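Local structure of L-lysine 6-monooxygenase (5CQF) at residues Y352-I357 against S400-G405; S170-P175 against H188-L193. The protein probably catalyses the FAD- and NADPH-dependent hydroxylation of the side-chain amine of L-lysine, a step in siderophore biosynthesis. All coordinates share one frame; numbering follows the deposited sequence.

Interaction 1: Y352-I357 against S400-G405; sequences YQQYLI and SERSHG
Q354 sets its side-chain amide against the first turn of the short helix 401-404, adding an acceptor at an N-terminus that S400 already caps. R402 N donates to Q354 OE1 over 3.3 Å; the N-H...O angle of 138° is bent, although the donor is tilted just 16° from the carbonyl plane. S400 OG takes the next amide, S403 N, also at 3.3 Å, so two side-chain oxygens serve successive N-H groups. The tight part centres on R402. With CG between the backbone N and the carbonyl carbon (chi1 64°), its aliphatic stem lies against the Q354 amide, R402 CB coming 3.7 Å from Q354 NE2. Y355 O is 3.6 Å from R402 CD, L356 CD2 is 3.6 Å from R402 NE, and L356 O lies over one guanidinium face, toward its rim. Outside this contact R402 NH2 pairs with D373 and L376 O, and E401 with R278. The E401 side is looser: Q354 OE1 comes no nearer than 3.6 Å to E401 N, and a water joins the two, donating to Q354 OE1 and accepting from E401 N at 3.2 Å.

Interaction 2: S170-P175 against H188-L193; sequences SAPRIP and HTSRFL
P172 lays its CB on the H188 imidazole in a CH-pi contact, 3.5 Å from the ring centroid and 4° off the ring normal, which puts the carbon over the middle of the face. The histidine can be traced outward from its backbone. Its CB stands 4.2 Å from I174 CD1, a loose aliphatic contact. CB points toward 170-175, and CG is anti to the backbone N (chi1 -168°). On one flank of the ring, H188 CD2 has I174 CD1 at 4.0 Å and R173 O at 3.9 Å, both approaching obliquely. On the other, H188 ND1 is held twice by the following turn: S190 N donates to it over 3.1 Å from a position 36° out of the ring plane, and S190 OG is hydrogen-bonded to it at 3.0 Å. S190 OG also touches P172 CG at 3.9 Å. P172 CB is nearly equidistant from all five ring atoms. At the tip, H188 NE2 is hydrogen-bonded to G351 O, while T189 OG1 sits over the opposite face, toward the rim. Bonds at both ring nitrogens should restrict rotation of the imidazole, with its face to P172. The contact joins the end of edge strand 186-188 to the chain leaving strand 163-166, a connection between the two parallel sheets consistent with the two Rossmann-type nucleotide-binding domains expected of this flavin-dependent N-hydroxylase family.

Overall arrangement
The two contacts come in series along the chain, interaction 2 closing before interaction 1 opens, and their centres are about 16 Å apart. Both involve passages between the two parallel sheets: 170-175 follows strand 163-166 of one sheet and leads toward edge strand 186-188 of the other, whereas 352-357 follows strand 345-348, the neighbour of 186-188, before the chain returns to strand 393-396. The two passages touch directly. Q353 N lies 2.6 Å from A171 O, a probable hydrogen bond, and the Y352 ring meets H188 edge-to-face. Backbone bonding of R173 with G351 also joins these linkers of the presumed nucleotide-binding domains; interaction 1 sets 352-357 against helix 401-404, after strand 393-396.

Interaction 1: Y352-I357 against S400-G405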
ATOM      1  N   TYR A 352      16.475  20.301  19.043  1.00 65.77           N
ATOM      2  CA  TYR A 352      17.820  20.424  19.629  1.00 70.88           C
ATOM      3  C   TYR A 352      18.583  21.616  19.058  1.00 72.95           C
ATOM      4  O   TYR A 352      18.467  21.959  17.874  1.00 69.15           O
ATOM      5  CB  TYR A 352      18.641  19.128  19.421  1.00 73.17           C
ATOM      6  CG  TYR A 352      18.030  17.905  20.088  1.00 72.64           C
ATOM      7  CD1 TYR A 352      17.016  17.183  19.462  1.00 72.13           C
ATOM      8  CD2 TYR A 352      18.445  17.481  21.349  1.00 73.74           C
ATOM      9  CE1 TYR A 352      16.434  16.078  20.070  1.00 71.96           C
ATOM     10  CE2 TYR A 352      17.871  16.372  21.964  1.00 72.80           C
ATOM     11  CZ  TYR A 352      16.860  15.677  21.323  1.00 71.88           C
ATOM     12  OH  TYR A 352      16.280  14.572  21.913  1.00 70.98           O
ATOM     13  N   GLN A 353      19.378  22.220  19.932  1.00 71.68           N
ATOM     14  CA  GLN A 353      20.179  23.406  19.636  1.00 74.66           C
ATOM     15  C   GLN A 353      21.412  23.045  18.822  1.00 72.21           C
ATOM     16  O   GLN A 353      22.097  22.093  19.166  1.00 73.88           O
ATOM     17  CB  GLN A 353      20.635  24.057  20.960  1.00 75.39           C
ATOM     18  CG  GLN A 353      21.214  25.471  20.815  1.00 79.54           C
ATOM     19  CD  GLN A 353      20.239  26.490  20.182  1.00 72.37           C
ATOM     20  OE1 GLN A 353      19.842  26.362  19.034  1.00 64.71           O
ATOM     21  NE2 GLN A 353      19.884  27.509  20.935  1.00 72.36           N
ATOM     22  N   GLN A 354      21.699  23.785  17.749  1.00 71.42           N
ATOM     23  CA  GLN A 354      22.998  23.637  17.074  1.00 69.90           C
ATOM     24  C   GLN A 354      24.010  24.525  17.807  1.00 66.83           C
ATOM     25  O   GLN A 354      23.830  25.727  17.954  1.00 62.38           O
ATOM     26  CB  GLN A 354      22.962  23.899  15.542  1.00 75.91           C
ATOM     27  CG  GLN A 354      22.290  25.196  15.049  1.00 79.55           C
ATOM     28  CD  GLN A 354      22.687  25.636  13.609  1.00 78.85           C
ATOM     29  OE1 GLN A 354      22.764  24.822  12.670  1.00 64.16           O
ATOM     30  NE2 GLN A 354      22.914  26.952  13.441  1.00 77.41           N
ATOM     31  N   TYR A 355      25.056  23.904  18.324  1.00 63.40           N
ATOM     32  CA  TYR A 355      26.098  24.642  18.979  1.00 62.00           C
ATOM     33  C   TYR A 355      26.912  25.333  17.899  1.00 58.60           C
ATOM     34  O   TYR A 355      27.010  24.849  16.767  1.00 51.12           O
ATOM     35  CB  TYR A 355      26.988  23.692  19.769  1.00 64.45           C
ATOM     36  CG  TYR A 355      26.389  23.185  21.061  1.00 67.32           C
ATOM     37  CD1 TYR A 355      25.885  24.076  22.012  1.00 73.34           C
ATOM     38  CD2 TYR A 355      26.388  21.822  21.368  1.00 68.12           C
ATOM     39  CE1 TYR A 355      25.366  23.623  23.218  1.00 76.37           C
ATOM     40  CE2 TYR A 355      25.868  21.355  22.567  1.00 70.50           C
ATOM     41  CZ  TYR A 355      25.356  22.258  23.489  1.00 76.67           C
ATOM     42  OH  TYR A 355      24.846  21.817  24.694  1.00 79.04           O
ATOM     43  N   LEU A 356      27.461  26.492  18.230  1.00 55.68           N
ATOM     44  CA  LEU A 356      28.435  27.131  17.342  1.00 56.88           C
ATOM     45  C   LEU A 356      29.775  26.476  17.636  1.00 53.39           C
ATOM     46  O   LEU A 356      30.493  26.103  16.721  1.00 50.79           O
ATOM     47  CB  LEU A 356      28.485  28.662  17.550  1.00 56.57           C
ATOM     48  CG  LEU A 356      27.156  29.368  17.260  1.00 59.63           C
ATOM     49  CD1 LEU A 356      27.277  30.870  17.457  1.00 60.21           C
ATOM     50  CD2 LEU A 356      26.617  29.049  15.862  1.00 58.84           C
ATOM     51  N   ILE A 357      30.077  26.357  18.929  1.00 52.18           N
ATOM     52  CA  ILE A 357      31.232  25.646  19.429  1.00 54.20           C
ATOM     53  C   ILE A 357      30.746  24.727  20.534  1.00 54.07           C
ATOM     54  O   ILE A 357      30.249  25.203  21.547  1.00 57.51           O
ATOM     55  CB  ILE A 357      32.257  26.605  20.051  1.00 56.28           C
ATOM     56  CG1 ILE A 357      32.830  27.517  18.973  1.00 57.53           C
ATOM     57  CG2 ILE A 357      33.382  25.807  20.718  1.00 58.32           C
ATOM     58  CD1 ILE A 357      33.760  28.597  19.495  1.00 59.86           C
ATOM     59  N   SER A 400      24.706  19.408  10.552  1.00 45.70           N
ATOM     60  CA  SER A 400      24.112  20.665  11.055  1.00 43.52           C
ATOM     61  C   SER A 400      23.785  21.555   9.867  1.00 43.51           C
ATOM     62  O   SER A 400      24.448  21.476   8.818  1.00 43.42           O
ATOM     63  CB  SER A 400      25.064  21.422  11.980  1.00 41.73           C
ATOM     64  OG  SER A 400      26.256  21.786  11.325  1.00 40.41           O
ATOM     65  N   GLU A 401      22.771  22.394  10.026  1.00 42.77           N
ATOM     66  CA  GLU A 401      22.444  23.369   9.007  1.00 46.07           C
ATOM     67  C   GLU A 401      23.644  24.298   8.725  1.00 44.25           C
ATOM     68  O   GLU A 401      23.965  24.565   7.571  1.00 43.94           O
ATOM     69  CB  GLU A 401      21.161  24.148   9.389  1.00 50.08           C
ATOM     70  CG  GLU A 401      19.946  23.216   9.371  1.00 55.72           C
ATOM     71  CD  GLU A 401      18.577  23.903   9.376  1.00 60.14           C
ATOM     72  OE1 GLU A 401      17.594  23.250   8.945  1.00 64.59           O
ATOM     73  OE2 GLU A 401      18.466  25.063   9.810  1.00 63.12           O
ATOM     74  N   ARG A 402      24.325  24.742   9.773  1.00 44.74           N
ATOM     75  CA  ARG A 402      25.328  25.815   9.651  1.00 45.72           C
ATOM     76  C   ARG A 402      26.582  25.320   8.906  1.00 45.12           C
ATOM     77  O   ARG A 402      27.183  26.065   8.152  1.00 44.81           O
ATOM     78  CB  ARG A 402      25.683  26.416  11.034  1.00 45.03           C
ATOM     79  CG  ARG A 402      26.355  25.422  12.002  1.00 47.22           C
ATOM     80  CD  ARG A 402      26.751  26.028  13.347  1.00 48.21           C
ATOM     81  NE  ARG A 402      27.837  26.988  13.213  1.00 50.88           N
ATOM     82  CZ  ARG A 402      29.112  26.656  13.030  1.00 53.06           C
ATOM     83  NH1 ARG A 402      29.488  25.381  12.975  1.00 56.93           N
ATOM     84  NH2 ARG A 402      30.027  27.601  12.917  1.00 54.42           N
ATOM     85  N   SER A 403      26.976  24.067   9.120  1.00 44.45           N
ATOM     86  CA  SER A 403      28.166  23.516   8.468  1.00 41.84           C
ATOM     87  C   SER A 403      27.833  22.720   7.211  1.00 40.99           C
ATOM     88  O   SER A 403      28.642  22.652   6.298  1.00 40.49           O
ATOM     89  CB  SER A 403      28.936  22.628   9.443  1.00 42.24           C
ATOM     90  OG  SER A 403      29.482  23.382  10.506  1.00 45.29           O
ATOM     91  N   HIS A 404      26.670  22.063   7.170  1.00 39.98           N
ATOM     92  CA  HIS A 404      26.405  21.109   6.093  1.00 39.13           C
ATOM     93  C   HIS A 404      25.092  21.309   5.356  1.00 40.20           C
ATOM     94  O   HIS A 404      24.797  20.560   4.442  1.00 39.48           O
ATOM     95  CB  HIS A 404      26.486  19.683   6.630  1.00 38.69           C
ATOM     96  CG  HIS A 404      27.747  19.404   7.377  1.00 39.27           C
ATOM     97  ND1 HIS A 404      28.954  19.226   6.748  1.00 40.64           N
ATOM     98  CD2 HIS A 404      27.997  19.288   8.702  1.00 41.56           C
ATOM     99  CE1 HIS A 404      29.903  19.019   7.647  1.00 41.40           C
ATOM    100  NE2 HIS A 404      29.347  19.032   8.844  1.00 40.63           N
ATOM    101  N   GLY A 405      24.306  22.314   5.733  1.00 41.27           N
ATOM    102  CA  GLY A 405      23.046  22.575   5.051  1.00 43.55           C
ATOM    103  C   GLY A 405      21.879  21.671   5.426  1.00 44.73           C
ATOM    104  O   GLY A 405      20.761  21.871   4.939  1.00 43.64           O
TER
HETATM  105  O   HOH W   1      21.198  22.139  12.779  0.50 12.71           O

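Interaction 2: S170-P175 against H188-L193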
ATOM      1  N   SER A 170      24.281  17.249  20.387  1.00 97.64           N
ATOM      2  CA  SER A 170      23.916  18.605  20.826  1.00 91.42           C
ATOM      3  C   SER A 170      22.807  18.537  21.862  1.00 86.18           C
ATOM      4  O   SER A 170      22.359  17.445  22.194  1.00 89.26           O
ATOM      5  CB  SER A 170      23.473  19.437  19.631  1.00 91.60           C
ATOM      6  OG  SER A 170      24.611  19.917  18.943  1.00 98.94           O
ATOM      7  N   ALA A 171      22.358  19.689  22.370  1.00 82.08           N
ATOM      8  CA  ALA A 171      21.420  19.726  23.516  1.00 78.37           C
ATOM      9  C   ALA A 171      19.999  20.211  23.175  1.00 71.73           C
ATOM     10  O   ALA A 171      19.797  20.929  22.196  1.00 72.61           O
ATOM     11  CB  ALA A 171      22.000  20.577  24.642  1.00 77.92           C
ATOM     12  N   PRO A 172      19.014  19.818  23.993  1.00 66.32           N
ATOM     13  CA  PRO A 172      17.641  20.305  23.799  1.00 67.04           C
ATOM     14  C   PRO A 172      17.549  21.834  23.713  1.00 63.05           C
ATOM     15  O   PRO A 172      18.151  22.527  24.514  1.00 64.87           O
ATOM     16  CB  PRO A 172      16.894  19.828  25.065  1.00 64.94           C
ATOM     17  CG  PRO A 172      17.745  18.789  25.695  1.00 66.34           C
ATOM     18  CD  PRO A 172      19.149  18.953  25.181  1.00 67.65           C
ATOM     19  N   ARG A 173      16.794  22.334  22.747  1.00 62.68           N
ATOM     20  CA  ARG A 173      16.458  23.741  22.664  1.00 63.73           C
ATOM     21  C   ARG A 173      15.319  23.999  23.656  1.00 63.36           C
ATOM     22  O   ARG A 173      14.216  23.467  23.504  1.00 59.02           O
ATOM     23  CB  ARG A 173      16.020  24.084  21.235  1.00 67.20           C
ATOM     24  CG  ARG A 173      15.772  25.570  20.961  1.00 71.17           C
ATOM     25  CD  ARG A 173      15.369  25.830  19.508  1.00 72.75           C
ATOM     26  NE  ARG A 173      13.930  25.672  19.243  1.00 73.25           N
ATOM     27  CZ  ARG A 173      12.978  26.560  19.571  1.00 79.66           C
ATOM     28  NH1 ARG A 173      11.700  26.313  19.267  1.00 80.31           N
ATOM     29  NH2 ARG A 173      13.280  27.689  20.218  1.00 83.34           N
ATOM     30  N   ILE A 174      15.613  24.786  24.684  1.00 65.14           N
ATOM     31  CA  ILE A 174      14.626  25.252  25.657  1.00 66.61           C
ATOM     32  C   ILE A 174      14.561  26.775  25.587  1.00 70.68           C
ATOM     33  O   ILE A 174      15.469  27.458  26.081  1.00 73.92           O
ATOM     34  CB  ILE A 174      15.041  24.916  27.108  1.00 68.27           C
ATOM     35  CG1 ILE A 174      15.352  23.418  27.288  1.00 68.27           C
ATOM     36  CG2 ILE A 174      13.966  25.385  28.077  1.00 68.41           C
ATOM     37  CD1 ILE A 174      14.165  22.499  27.077  1.00 66.53           C
ATOM     38  N   PRO A 175      13.492  27.327  24.994  1.00 72.22           N
ATOM     39  CA  PRO A 175      13.403  28.786  25.011  1.00 74.49           C
ATOM     40  C   PRO A 175      13.446  29.318  26.441  1.00 75.91           C
ATOM     41  O   PRO A 175      12.954  28.641  27.354  1.00 69.11           O
ATOM     42  CB  PRO A 175      12.045  29.074  24.368  1.00 74.02           C
ATOM     43  CG  PRO A 175      11.723  27.858  23.571  1.00 74.51           C
ATOM     44  CD  PRO A 175      12.359  26.701  24.293  1.00 72.66           C
ATOM     45  N   HIS A 188      10.959  18.454  28.025  1.00 42.13           N
ATOM     46  CA  HIS A 188      11.345  18.315  26.619  1.00 43.07           C
ATOM     47  C   HIS A 188      11.072  16.899  26.172  1.00 42.70           C
ATOM     48  O   HIS A 188      11.065  15.973  27.000  1.00 44.47           O
ATOM     49  CB  HIS A 188      12.842  18.599  26.479  1.00 44.38           C
ATOM     50  CG  HIS A 188      13.312  18.758  25.070  1.00 41.89           C
ATOM     51  ND1 HIS A 188      13.989  17.769  24.400  1.00 42.26           N
ATOM     52  CD2 HIS A 188      13.229  19.800  24.214  1.00 41.91           C
ATOM     53  CE1 HIS A 188      14.297  18.185  23.187  1.00 41.38           C
ATOM     54  NE2 HIS A 188      13.846  19.416  23.047  1.00 42.21           N
ATOM     55  N   THR A 189      10.886  16.719  24.869  1.00 42.22           N
ATOM     56  CA  THR A 189      10.623  15.398  24.308  1.00 44.15           C
ATOM     57  C   THR A 189      11.726  14.392  24.572  1.00 45.64           C
ATOM     58  O   THR A 189      11.461  13.204  24.582  1.00 47.63           O
ATOM     59  CB  THR A 189      10.361  15.430  22.780  1.00 44.45           C
ATOM     60  OG1 THR A 189      11.406  16.142  22.105  1.00 48.26           O
ATOM     61  CG2 THR A 189       9.076  16.114  22.486  1.00 43.49           C
ATOM     62  N   SER A 190      12.958  14.855  24.766  1.00 47.18           N
ATOM     63  CA  SER A 190      14.098  13.964  25.008  1.00 50.02           C
ATOM     64  C   SER A 190      13.998  13.195  26.341  1.00 53.91           C
ATOM     65  O   SER A 190      14.742  12.247  26.575  1.00 58.62           O
ATOM     66  CB  SER A 190      15.409  14.766  24.991  1.00 51.19           C
ATOM     67  OG  SER A 190      15.456  15.706  26.055  1.00 52.23           O
ATOM     68  N   ARG A 191      13.112  13.626  27.230  1.00 54.96           N
ATOM     69  CA  ARG A 191      12.901  12.950  28.491  1.00 57.29           C
ATOM     70  C   ARG A 191      11.439  12.505  28.604  1.00 53.18           C
ATOM     71  O   ARG A 191      10.953  12.240  29.699  1.00 50.21           O
ATOM     72  CB  ARG A 191      13.276  13.905  29.629  1.00 62.19           C
ATOM     73  CG  ARG A 191      14.735  14.357  29.592  1.00 68.87           C
ATOM     74  CD  ARG A 191      15.626  13.464  30.449  1.00 76.80           C
ATOM     75  NE  ARG A 191      15.321  13.626  31.878  1.00 82.27           N
ATOM     76  CZ  ARG A 191      15.779  14.607  32.655  1.00 88.54           C
ATOM     77  NH1 ARG A 191      16.603  15.543  32.168  1.00 89.93           N
ATOM     78  NH2 ARG A 191      15.417  14.649  33.937  1.00 90.82           N
ATOM     79  N   PHE A 192      10.759  12.391  27.461  1.00 49.40           N
ATOM     80  CA  PHE A 192       9.325  12.088  27.425  1.00 48.44           C
ATOM     81  C   PHE A 192       8.963  10.817  28.169  1.00 49.45           C
ATOM     82  O   PHE A 192       8.012  10.808  28.931  1.00 50.58           O
ATOM     83  CB  PHE A 192       8.792  12.031  25.972  1.00 44.99           C
ATOM     84  CG  PHE A 192       7.308  11.815  25.881  1.00 42.91           C
ATOM     85  CD1 PHE A 192       6.421  12.869  26.044  1.00 42.34           C
ATOM     86  CD2 PHE A 192       6.788  10.555  25.645  1.00 44.83           C
ATOM     87  CE1 PHE A 192       5.052  12.664  25.995  1.00 40.98           C
ATOM     88  CE2 PHE A 192       5.417  10.346  25.585  1.00 42.59           C
ATOM     89  CZ  PHE A 192       4.549  11.400  25.772  1.00 41.84           C
ATOM     90  N   LEU A 193       9.720   9.754  27.945  1.00 54.33           N
ATOM     91  CA  LEU A 193       9.409   8.460  28.525  1.00 58.60           C
ATOM     92  C   LEU A 193       9.657   8.470  30.015  1.00 58.54           C
ATOM     93  O   LEU A 193       8.801   8.068  30.792  1.00 60.49           O
ATOM     94  CB  LEU A 193      10.231   7.350  27.870  1.00 66.60           C
ATOM     95  CG  LEU A 193       9.553   6.481  26.800  1.00 72.24           C
ATOM     96  CD1 LEU A 193       8.507   5.558  27.438  1.00 73.69           C
ATOM     97  CD2 LEU A 193       8.947   7.327  25.685  1.00 74.24           C
TER